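Local coordinates for protein O-methyltransferase (Saccharopolyspora spinosa, PDB 4CE0) that probably transfers a methyl group from S-adenosyl-L-methionine to the 4'-hydroxyl of the rhamnose of spinosyns, as a magnesium-binding O-methyltransferase of antibiotic biosynthesis, at residues A[114-118]-A[132-136]; A[176-182]-A[199-204]. The contacts are given in a common frame with arbitrary orientation. Residue numbers count along the deposited sequence, not the author numbering.

In the fold
The two contacts lie in series along one Rossmann-like methyltransferase fold and share no element; their nearest atoms are about 15 Å apart and their centres about 27 Å. Contact 1 is a surface contact, made within the long loop between strand 107-111 and helix 143-152, and residues 115-117 of its first segment line the S-adenosyl-L-homocysteine pocket. Contact 2 is mostly buried and joins the start of strand 179-184 to the chain that leaves helix 189-199. The chemistry follows the place: 114-118 and 132-136 meet through van der Waals contacts over 220 Å², whereas 176-182 and 199-204 bury 533 Å² and combine two backbone hydrogen bonds with packed leucines.

Contact 1: residues A[114-118]-A[132-136]; sequences QGMPE and LHEYN. With SAH (S-adenosyl-L-homocysteine), chain B.
An irregular run, 114-118, extended from Met116 (phi/psi -77/148) through Pro117 (-76/170), lies beside a single 3-10 turn, 133-135, with the closest CA pair Met116 and Glu134 5.1 Å apart; 220 Å² is buried. Leu132 (60/40) opens the turn, its O accepting from Tyr135 N at 3.3 Å. His133 (-69/-30) meets Met116, whose CG is 3.7 Å from His133 CB. The m, m, m rotamer of Met116 curls its chain so that the same side chain, between histidine and ligand, also puts CE 3.7 Å from SAH C8. Glu134 (-61/-22), with an off-well chi1 of 18°, lies along the following backbone: its CB is 3.8 Å from Met116 O, its CG 3.3 Å from Pro117 O and 3.8 Å from Glu118 CG. Asn136 N closes the turn on His133 O at 3.0 Å. On the ligand side, Gly115 (86/-160) holds its O 2.9 Å from SAH O2', and Pro117 CD is 3.8 Å from SAH N7, so 115-117 form a wall of the cofactor pocket, with 132-136 packed behind Met116. Both segments belong to the loop between strand 107-111 and helix 143-152; Ser112, just past that strand, hydrogen-bonds Gly115 O, and His133 touches Asp187 and Leu188, ahead of helix 189-199.

Contact 2: residues A[176-182]-A[199-204]; sequences IQELAVL and LYPKLS
Residues 178-180 and 202-204 run side by side in parallel, with CA pairs Glu178-Lys202 at 4.7 Å, Leu179-Leu203 at 4.6 Å and Ala180-Ser204 at 5.6 Å. Leu179 and Leu203 form one parallel beta bridge. Both of its hydrogen bonds belong to Leu179: its N donates to Lys202 O (2.9 Å, 154°), and its O accepts from Ser204 N (2.8 Å, 170°). Each acceptor also receives a CA-H...O contact of 3.3 Å, Lys202 O from Glu178 CA and Leu179 O from Leu203 CA. Within 199-204 a 3-10 turn at 200-202 satisfies two more donors, Lys202 N on Leu199 O (2.9 Å) and Leu203 N on Tyr200 O (3.0 Å). The pairing is brief: the chain turns a corner at Ala180 (-101/-26). The backbones of Glu178 and Ala180 bond to Asp78 and that of Val181 to Ala80 on strand 78-82, while Ala180 and Leu182 bond to Phe208 of strand 207-211. This is the beta-alpha-beta crossover of the Rossmann-like fold: strand 179-184, helix 189-199, then strand 207-211 parallel beside the first. Leu199, ending the helix, packs over the strand: its CB is 3.9 Å from Leu179 CD1, its CD1 3.7 Å from Leu182 CD1 and its CD2 4.2 Å from Ile176 CD1. Leu203 CD1 reaches to 3.6 Å from Ala180 O. Lys202, almost fully extended (m, t, t, t), lays CE 3.1 Å from Ile176 O, while its NZ, 3.5 Å from that O, is too poorly angled to bond. Glu178 OE1 lies 3.9 Å from Ser204 OG, too far to bond; the hydrogen bond of that hydroxyl goes to Pro76 O.

Contact 1: residues A[114-118]-A[132-136]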
ATOM      1  N   GLN A 114      -5.020 -26.097   0.973  1.00 30.99           N
ATOM      2  CA  GLN A 114      -6.235 -26.728   0.442  1.00 45.75           C
ATOM      3  C   GLN A 114      -7.431 -26.405   1.331  1.00 39.20           C
ATOM      4  O   GLN A 114      -8.499 -26.979   1.164  1.00 39.23           O
ATOM      5  CB  GLN A 114      -6.114 -28.255   0.430  1.00 47.11           C
ATOM      6  CG  GLN A 114      -4.831 -28.801  -0.129  1.00 50.19           C
ATOM      7  CD  GLN A 114      -4.566 -30.217   0.354  1.00 56.36           C
ATOM      8  OE1 GLN A 114      -5.444 -31.083   0.312  1.00 46.18           O
ATOM      9  NE2 GLN A 114      -3.351 -30.454   0.832  1.00 64.08           N
ATOM     10  N   GLY A 115      -7.246 -25.522   2.304  1.00 38.67           N
ATOM     11  CA  GLY A 115      -8.323 -25.193   3.221  1.00 38.75           C
ATOM     12  C   GLY A 115      -8.378 -26.154   4.390  1.00 31.54           C
ATOM     13  O   GLY A 115      -7.392 -26.844   4.690  1.00 31.19           O
ATOM     14  N   MET A 116      -9.540 -26.189   5.033  1.00 35.16           N
ATOM     15  CA  MET A 116      -9.764 -26.924   6.280  1.00 36.14           C
ATOM     16  C   MET A 116      -9.906 -28.429   6.026  1.00 28.55           C
ATOM     17  O   MET A 116     -10.429 -28.826   4.996  1.00 38.21           O
ATOM     18  CB  MET A 116     -11.058 -26.444   6.926  1.00 38.10           C
ATOM     19  CG  MET A 116     -11.273 -24.937   6.879  1.00 42.48           C
ATOM     20  SD  MET A 116     -10.073 -23.963   7.820  1.00 40.40           S
ATOM     21  CE  MET A 116     -10.290 -24.592   9.480  1.00 40.46           C
ATOM     22  N   PRO A 117      -9.462 -29.260   6.979  1.00 38.77           N
ATOM     23  CA  PRO A 117      -9.705 -30.712   6.893  1.00 37.24           C
ATOM     24  C   PRO A 117     -11.158 -31.093   7.240  1.00 41.98           C
ATOM     25  O   PRO A 117     -11.914 -30.229   7.694  1.00 40.41           O
ATOM     26  CB  PRO A 117      -8.737 -31.287   7.935  1.00 39.49           C
ATOM     27  CG  PRO A 117      -8.585 -30.187   8.960  1.00 42.68           C
ATOM     28  CD  PRO A 117      -8.705 -28.886   8.192  1.00 39.32           C
ATOM     29  N   GLU A 118     -11.547 -32.348   6.998  1.00 40.93           N
ATOM     30  CA  GLU A 118     -12.836 -32.878   7.474  1.00 47.86           C
ATOM     31  C   GLU A 118     -12.786 -33.291   8.944  1.00 48.24           C
ATOM     32  O   GLU A 118     -11.992 -34.155   9.313  1.00 52.34           O
ATOM     33  CB  GLU A 118     -13.251 -34.090   6.643  1.00 58.68           C
ATOM     34  CG  GLU A 118     -13.907 -33.753   5.308  1.00 65.73           C
ATOM     35  CD  GLU A 118     -13.470 -34.689   4.179  1.00 81.91           C
ATOM     36  OE1 GLU A 118     -13.101 -35.850   4.470  1.00 86.32           O
ATOM     37  OE2 GLU A 118     -13.493 -34.268   2.998  1.00 82.43           O
ATOM     38  N   LEU A 132     -18.185 -27.753  10.843  1.00 54.37           N
ATOM     39  CA  LEU A 132     -18.404 -28.037   9.428  1.00 60.39           C
ATOM     40  C   LEU A 132     -17.653 -27.112   8.442  1.00 64.58           C
ATOM     41  O   LEU A 132     -18.156 -26.774   7.379  1.00 65.24           O
ATOM     42  CB  LEU A 132     -19.920 -28.129   9.167  1.00 79.71           C
ATOM     43  CG  LEU A 132     -20.961 -27.041   8.767  1.00 84.82           C
ATOM     44  CD1 LEU A 132     -20.722 -25.541   8.947  1.00 69.11           C
ATOM     45  CD2 LEU A 132     -21.179 -27.317   7.262  1.00 84.64           C
ATOM     46  N   HIS A 133     -16.407 -26.783   8.771  1.00 61.72           N
ATOM     47  CA  HIS A 133     -15.662 -25.731   8.068  1.00 59.88           C
ATOM     48  C   HIS A 133     -15.272 -26.029   6.639  1.00 48.35           C
ATOM     49  O   HIS A 133     -15.151 -25.115   5.825  1.00 50.65           O
ATOM     50  CB  HIS A 133     -14.411 -25.399   8.861  1.00 64.70           C
ATOM     51  CG  HIS A 133     -14.640 -24.379   9.923  1.00 64.75           C
ATOM     52  ND1 HIS A 133     -13.782 -24.196  10.978  1.00 70.71           N
ATOM     53  CD2 HIS A 133     -15.642 -23.478  10.075  1.00 64.40           C
ATOM     54  CE1 HIS A 133     -14.240 -23.216  11.749  1.00 75.34           C
ATOM     55  NE2 HIS A 133     -15.365 -22.772  11.223  1.00 78.59           N
ATOM     56  N   GLU A 134     -15.049 -27.300   6.339  1.00 46.01           N
ATOM     57  CA  GLU A 134     -14.644 -27.682   4.993  1.00 58.91           C
ATOM     58  C   GLU A 134     -15.693 -27.318   3.927  1.00 61.10           C
ATOM     59  O   GLU A 134     -15.363 -27.195   2.749  1.00 54.50           O
ATOM     60  CB  GLU A 134     -14.248 -29.166   4.893  1.00 63.78           C
ATOM     61  CG  GLU A 134     -14.714 -30.090   5.998  1.00 64.26           C
ATOM     62  CD  GLU A 134     -16.189 -30.382   5.924  1.00 64.90           C
ATOM     63  OE1 GLU A 134     -16.655 -30.856   4.866  1.00 64.71           O
ATOM     64  OE2 GLU A 134     -16.884 -30.153   6.924  1.00 66.78           O
ATOM     65  N   TYR A 135     -16.949 -27.156   4.348  1.00 62.57           N
ATOM     66  CA  TYR A 135     -18.030 -26.645   3.486  1.00 65.67           C
ATOM     67  C   TYR A 135     -17.576 -25.438   2.712  1.00 58.27           C
ATOM     68  O   TYR A 135     -17.853 -25.295   1.522  1.00 57.13           O
ATOM     69  CB  TYR A 135     -19.185 -26.133   4.333  1.00 72.94           C
ATOM     70  CG  TYR A 135     -20.494 -26.864   4.283  1.00 87.05           C
ATOM     71  CD1 TYR A 135     -20.546 -28.243   4.162  1.00 94.81           C
ATOM     72  CD2 TYR A 135     -21.699 -26.164   4.456  1.00 92.15           C
ATOM     73  CE1 TYR A 135     -21.777 -28.911   4.182  1.00100.15           C
ATOM     74  CE2 TYR A 135     -22.912 -26.813   4.469  1.00100.35           C
ATOM     75  CZ  TYR A 135     -22.945 -28.191   4.332  1.00103.24           C
ATOM     76  OH  TYR A 135     -24.176 -28.817   4.361  1.00103.62           O
ATOM     77  N   ASN A 136     -16.883 -24.565   3.434  1.00 53.87           N
ATOM     78  CA  ASN A 136     -16.558 -23.237   2.954  1.00 54.59           C
ATOM     79  C   ASN A 136     -15.158 -23.212   2.351  1.00 46.12           C
ATOM     80  O   ASN A 136     -14.544 -22.149   2.229  1.00 30.92           O
ATOM     81  CB  ASN A 136     -16.683 -22.205   4.095  1.00 63.76           C
ATOM     82  CG  ASN A 136     -18.147 -21.974   4.558  1.00 60.57           C
ATOM     83  OD1 ASN A 136     -18.905 -21.227   3.927  1.00 59.90           O
ATOM     84  ND2 ASN A 136     -18.521 -22.580   5.685  1.00 59.44           N
TER
HETATM   85  N   SAH B1250      -6.403 -14.402   6.880  1.00 23.49           N
HETATM   86  CA  SAH B1250      -6.212 -15.434   7.912  1.00 43.23           C
HETATM   87  CB  SAH B1250      -6.301 -16.869   7.454  1.00 37.00           C
HETATM   88  CG  SAH B1250      -6.384 -18.112   8.339  1.00 29.46           C
HETATM   89  SD  SAH B1250      -7.804 -19.030   7.670  1.00 25.34           S
HETATM   90  C   SAH B1250      -4.813 -15.112   8.257  1.00 38.46           C
HETATM   91  O   SAH B1250      -4.219 -15.975   8.882  1.00 22.90           O
HETATM   92  OXT SAH B1250      -4.519 -13.855   7.769  1.00 20.03           O
HETATM   93  C5' SAH B1250      -7.463 -20.729   8.252  1.00 20.21           C
HETATM   94  C4' SAH B1250      -6.318 -21.435   7.512  1.00 18.26           C
HETATM   95  O4' SAH B1250      -5.871 -22.557   8.243  1.00 22.87           O
HETATM   96  C3' SAH B1250      -6.692 -21.980   6.131  1.00 26.44           C
HETATM   97  O3' SAH B1250      -5.806 -21.405   5.194  1.00 30.09           O
HETATM   98  C2' SAH B1250      -6.564 -23.508   6.199  1.00 32.34           C
HETATM   99  O2' SAH B1250      -6.126 -24.209   5.016  1.00 24.94           O
HETATM  100  C1' SAH B1250      -5.606 -23.664   7.383  1.00 19.34           C
HETATM  101  N9  SAH B1250      -5.727 -24.904   8.186  1.00 19.93           N
HETATM  102  C8  SAH B1250      -6.654 -25.124   9.183  1.00 33.94           C
HETATM  103  N7  SAH B1250      -6.405 -26.328   9.717  1.00 33.74           N
HETATM  104  C5  SAH B1250      -5.321 -26.865   9.116  1.00 32.19           C
HETATM  105  C6  SAH B1250      -4.635 -28.072   9.266  1.00 32.84           C
HETATM  106  N6  SAH B1250      -5.015 -28.974  10.170  1.00 30.92           N
HETATM  107  N1  SAH B1250      -3.551 -28.348   8.467  1.00 28.74           N
HETATM  108  C2  SAH B1250      -3.105 -27.441   7.528  1.00 31.20           C
HETATM  109  N3  SAH B1250      -3.809 -26.270   7.370  1.00 26.00           N
HETATM  110  C4  SAH B1250      -4.871 -25.962   8.167  1.00 27.35           C

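Contact 2: residues A[176-182]-A[199-204]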
ATOM      1  N   ILE A 176      11.763 -26.436  11.527  1.00 43.00           N
ATOM      2  CA  ILE A 176      11.856 -25.203  12.310  1.00 37.38           C
ATOM      3  C   ILE A 176      12.665 -25.488  13.575  1.00 31.66           C
ATOM      4  O   ILE A 176      12.401 -26.459  14.278  1.00 26.87           O
ATOM      5  CB  ILE A 176      10.436 -24.708  12.666  1.00 39.55           C
ATOM      6  CG1 ILE A 176       9.666 -24.318  11.388  1.00 36.50           C
ATOM      7  CG2 ILE A 176      10.496 -23.552  13.629  1.00 34.43           C
ATOM      8  CD1 ILE A 176       8.183 -24.143  11.595  1.00 29.77           C
ATOM      9  N   GLN A 177      13.647 -24.652  13.883  1.00 32.51           N
ATOM     10  CA  GLN A 177      14.495 -24.884  15.067  1.00 40.98           C
ATOM     11  C   GLN A 177      14.052 -24.056  16.262  1.00 36.45           C
ATOM     12  O   GLN A 177      13.938 -24.554  17.384  1.00 39.46           O
ATOM     13  CB  GLN A 177      15.959 -24.553  14.762  1.00 46.04           C
ATOM     14  CG  GLN A 177      16.815 -25.738  14.405  1.00 55.03           C
ATOM     15  CD  GLN A 177      16.373 -26.389  13.124  1.00 67.69           C
ATOM     16  OE1 GLN A 177      15.249 -26.876  13.014  1.00 73.03           O
ATOM     17  NE2 GLN A 177      17.254 -26.395  12.136  1.00 73.95           N
ATOM     18  N   GLU A 178      13.835 -22.771  16.029  1.00 25.51           N
ATOM     19  CA  GLU A 178      13.298 -21.913  17.076  1.00 31.43           C
ATOM     20  C   GLU A 178      12.412 -20.800  16.539  1.00 26.67           C
ATOM     21  O   GLU A 178      12.515 -20.395  15.388  1.00 26.27           O
ATOM     22  CB  GLU A 178      14.411 -21.358  17.980  1.00 31.22           C
ATOM     23  CG  GLU A 178      15.511 -20.606  17.290  1.00 44.42           C
ATOM     24  CD  GLU A 178      16.665 -20.250  18.221  1.00 57.38           C
ATOM     25  OE1 GLU A 178      16.530 -20.425  19.441  1.00 57.96           O
ATOM     26  OE2 GLU A 178      17.706 -19.776  17.734  1.00 70.71           O
ATOM     27  N   LEU A 179      11.532 -20.333  17.404  1.00 27.14           N
ATOM     28  CA  LEU A 179      10.540 -19.360  17.034  1.00 23.68           C
ATOM     29  C   LEU A 179      10.583 -18.272  18.065  1.00 29.21           C
ATOM     30  O   LEU A 179      10.703 -18.542  19.260  1.00 27.34           O
ATOM     31  CB  LEU A 179       9.137 -19.997  17.016  1.00 24.06           C
ATOM     32  CG  LEU A 179       8.838 -21.011  15.895  1.00 26.38           C
ATOM     33  CD1 LEU A 179       7.502 -21.736  16.112  1.00 24.79           C
ATOM     34  CD2 LEU A 179       8.838 -20.324  14.558  1.00 24.28           C
ATOM     35  N   ALA A 180      10.449 -17.040  17.596  1.00 24.73           N
ATOM     36  CA  ALA A 180      10.243 -15.906  18.476  1.00 27.95           C
ATOM     37  C   ALA A 180       8.778 -15.509  18.490  1.00 27.42           C
ATOM     38  O   ALA A 180       8.303 -14.881  19.443  1.00 21.20           O
ATOM     39  CB  ALA A 180      11.090 -14.733  18.009  1.00 32.66           C
ATOM     40  N   VAL A 181       8.065 -15.818  17.411  1.00 20.53           N
ATOM     41  CA  VAL A 181       6.630 -15.542  17.339  1.00 21.12           C
ATOM     42  C   VAL A 181       5.908 -16.734  16.722  1.00 19.07           C
ATOM     43  O   VAL A 181       6.315 -17.262  15.716  1.00 19.99           O
ATOM     44  CB  VAL A 181       6.319 -14.241  16.507  1.00 22.23           C
ATOM     45  CG1 VAL A 181       4.819 -14.063  16.262  1.00 28.23           C
ATOM     46  CG2 VAL A 181       6.926 -13.023  17.141  1.00 19.84           C
ATOM     47  N   LEU A 182       4.812 -17.143  17.332  1.00 13.46           N
ATOM     48  CA  LEU A 182       4.045 -18.289  16.857  1.00 16.18           C
ATOM     49  C   LEU A 182       2.613 -17.831  16.777  1.00 21.26           C
ATOM     50  O   LEU A 182       1.995 -17.523  17.807  1.00 22.19           O
ATOM     51  CB  LEU A 182       4.199 -19.487  17.827  1.00 23.21           C
ATOM     52  CG  LEU A 182       3.234 -20.669  17.630  1.00 23.18           C
ATOM     53  CD1 LEU A 182       3.417 -21.266  16.227  1.00 28.03           C
ATOM     54  CD2 LEU A 182       3.402 -21.751  18.731  1.00 25.99           C
ATOM     55  N   LEU A 199       4.948 -26.840  18.119  1.00 30.82           N
ATOM     56  CA  LEU A 199       5.747 -25.623  17.919  1.00 24.65           C
ATOM     57  C   LEU A 199       5.983 -24.811  19.181  1.00 24.89           C
ATOM     58  O   LEU A 199       6.988 -24.112  19.287  1.00 25.43           O
ATOM     59  CB  LEU A 199       5.135 -24.743  16.820  1.00 31.17           C
ATOM     60  CG  LEU A 199       4.986 -25.389  15.441  1.00 30.26           C
ATOM     61  CD1 LEU A 199       4.344 -24.378  14.464  1.00 24.36           C
ATOM     62  CD2 LEU A 199       6.333 -25.891  14.898  1.00 29.38           C
ATOM     63  N   TYR A 200       5.075 -24.887  20.149  1.00 32.37           N
ATOM     64  CA  TYR A 200       5.311 -24.152  21.386  1.00 35.20           C
ATOM     65  C   TYR A 200       6.655 -24.466  22.036  1.00 34.06           C
ATOM     66  O   TYR A 200       7.301 -23.570  22.554  1.00 27.64           O
ATOM     67  CB  TYR A 200       4.239 -24.400  22.426  1.00 35.25           C
ATOM     68  CG  TYR A 200       4.394 -23.456  23.606  1.00 39.00           C
ATOM     69  CD1 TYR A 200       4.013 -22.139  23.489  1.00 31.66           C
ATOM     70  CD2 TYR A 200       4.938 -23.883  24.834  1.00 46.89           C
ATOM     71  CE1 TYR A 200       4.140 -21.257  24.537  1.00 37.85           C
ATOM     72  CE2 TYR A 200       5.084 -22.987  25.904  1.00 36.67           C
ATOM     73  CZ  TYR A 200       4.665 -21.665  25.733  1.00 43.36           C
ATOM     74  OH  TYR A 200       4.758 -20.713  26.738  1.00 61.85           O
ATOM     75  N   PRO A 201       7.064 -25.745  22.035  1.00 34.14           N
ATOM     76  CA  PRO A 201       8.366 -26.061  22.647  1.00 35.16           C
ATOM     77  C   PRO A 201       9.532 -25.345  21.957  1.00 38.80           C
ATOM     78  O   PRO A 201      10.548 -25.113  22.609  1.00 40.35           O
ATOM     79  CB  PRO A 201       8.484 -27.585  22.487  1.00 37.58           C
ATOM     80  CG  PRO A 201       7.057 -28.084  22.329  1.00 42.15           C
ATOM     81  CD  PRO A 201       6.337 -26.951  21.596  1.00 35.89           C
ATOM     82  N   LYS A 202       9.377 -24.963  20.685  1.00 30.78           N
ATOM     83  CA  LYS A 202      10.441 -24.264  19.951  1.00 25.50           C
ATOM     84  C   LYS A 202      10.433 -22.760  20.189  1.00 24.98           C
ATOM     85  O   LYS A 202      11.344 -22.036  19.733  1.00 29.52           O
ATOM     86  CB  LYS A 202      10.312 -24.524  18.438  1.00 35.02           C
ATOM     87  CG  LYS A 202      10.642 -25.944  18.041  1.00 40.31           C
ATOM     88  CD  LYS A 202      10.061 -26.336  16.692  1.00 49.66           C
ATOM     89  CE  LYS A 202      10.462 -27.778  16.343  1.00 53.59           C
ATOM     90  NZ  LYS A 202       9.642 -28.329  15.235  1.00 51.92           N
ATOM     91  N   LEU A 203       9.392 -22.279  20.853  1.00 28.28           N
ATOM     92  CA  LEU A 203       9.255 -20.866  21.151  1.00 23.58           C
ATOM     93  C   LEU A 203      10.226 -20.437  22.222  1.00 32.22           C
ATOM     94  O   LEU A 203      10.179 -20.925  23.362  1.00 31.84           O
ATOM     95  CB  LEU A 203       7.848 -20.540  21.631  1.00 22.23           C
ATOM     96  CG  LEU A 203       7.529 -19.064  21.870  1.00 25.16           C
ATOM     97  CD1 LEU A 203       7.573 -18.213  20.572  1.00 26.03           C
ATOM     98  CD2 LEU A 203       6.153 -18.919  22.513  1.00 32.50           C
ATOM     99  N   SER A 204      11.077 -19.485  21.862  1.00 29.58           N
ATOM    100  CA  SER A 204      12.048 -18.918  22.796  1.00 40.49           C
ATOM    101  C   SER A 204      11.369 -18.250  23.990  1.00 42.72           C
ATOM    102  O   SER A 204      10.207 -17.817  23.898  1.00 40.28           O
ATOM    103  CB  SER A 204      12.946 -17.890  22.091  1.00 34.30           C
ATOM    104  OG  SER A 204      13.551 -18.430  20.915  1.00 33.88           O
TER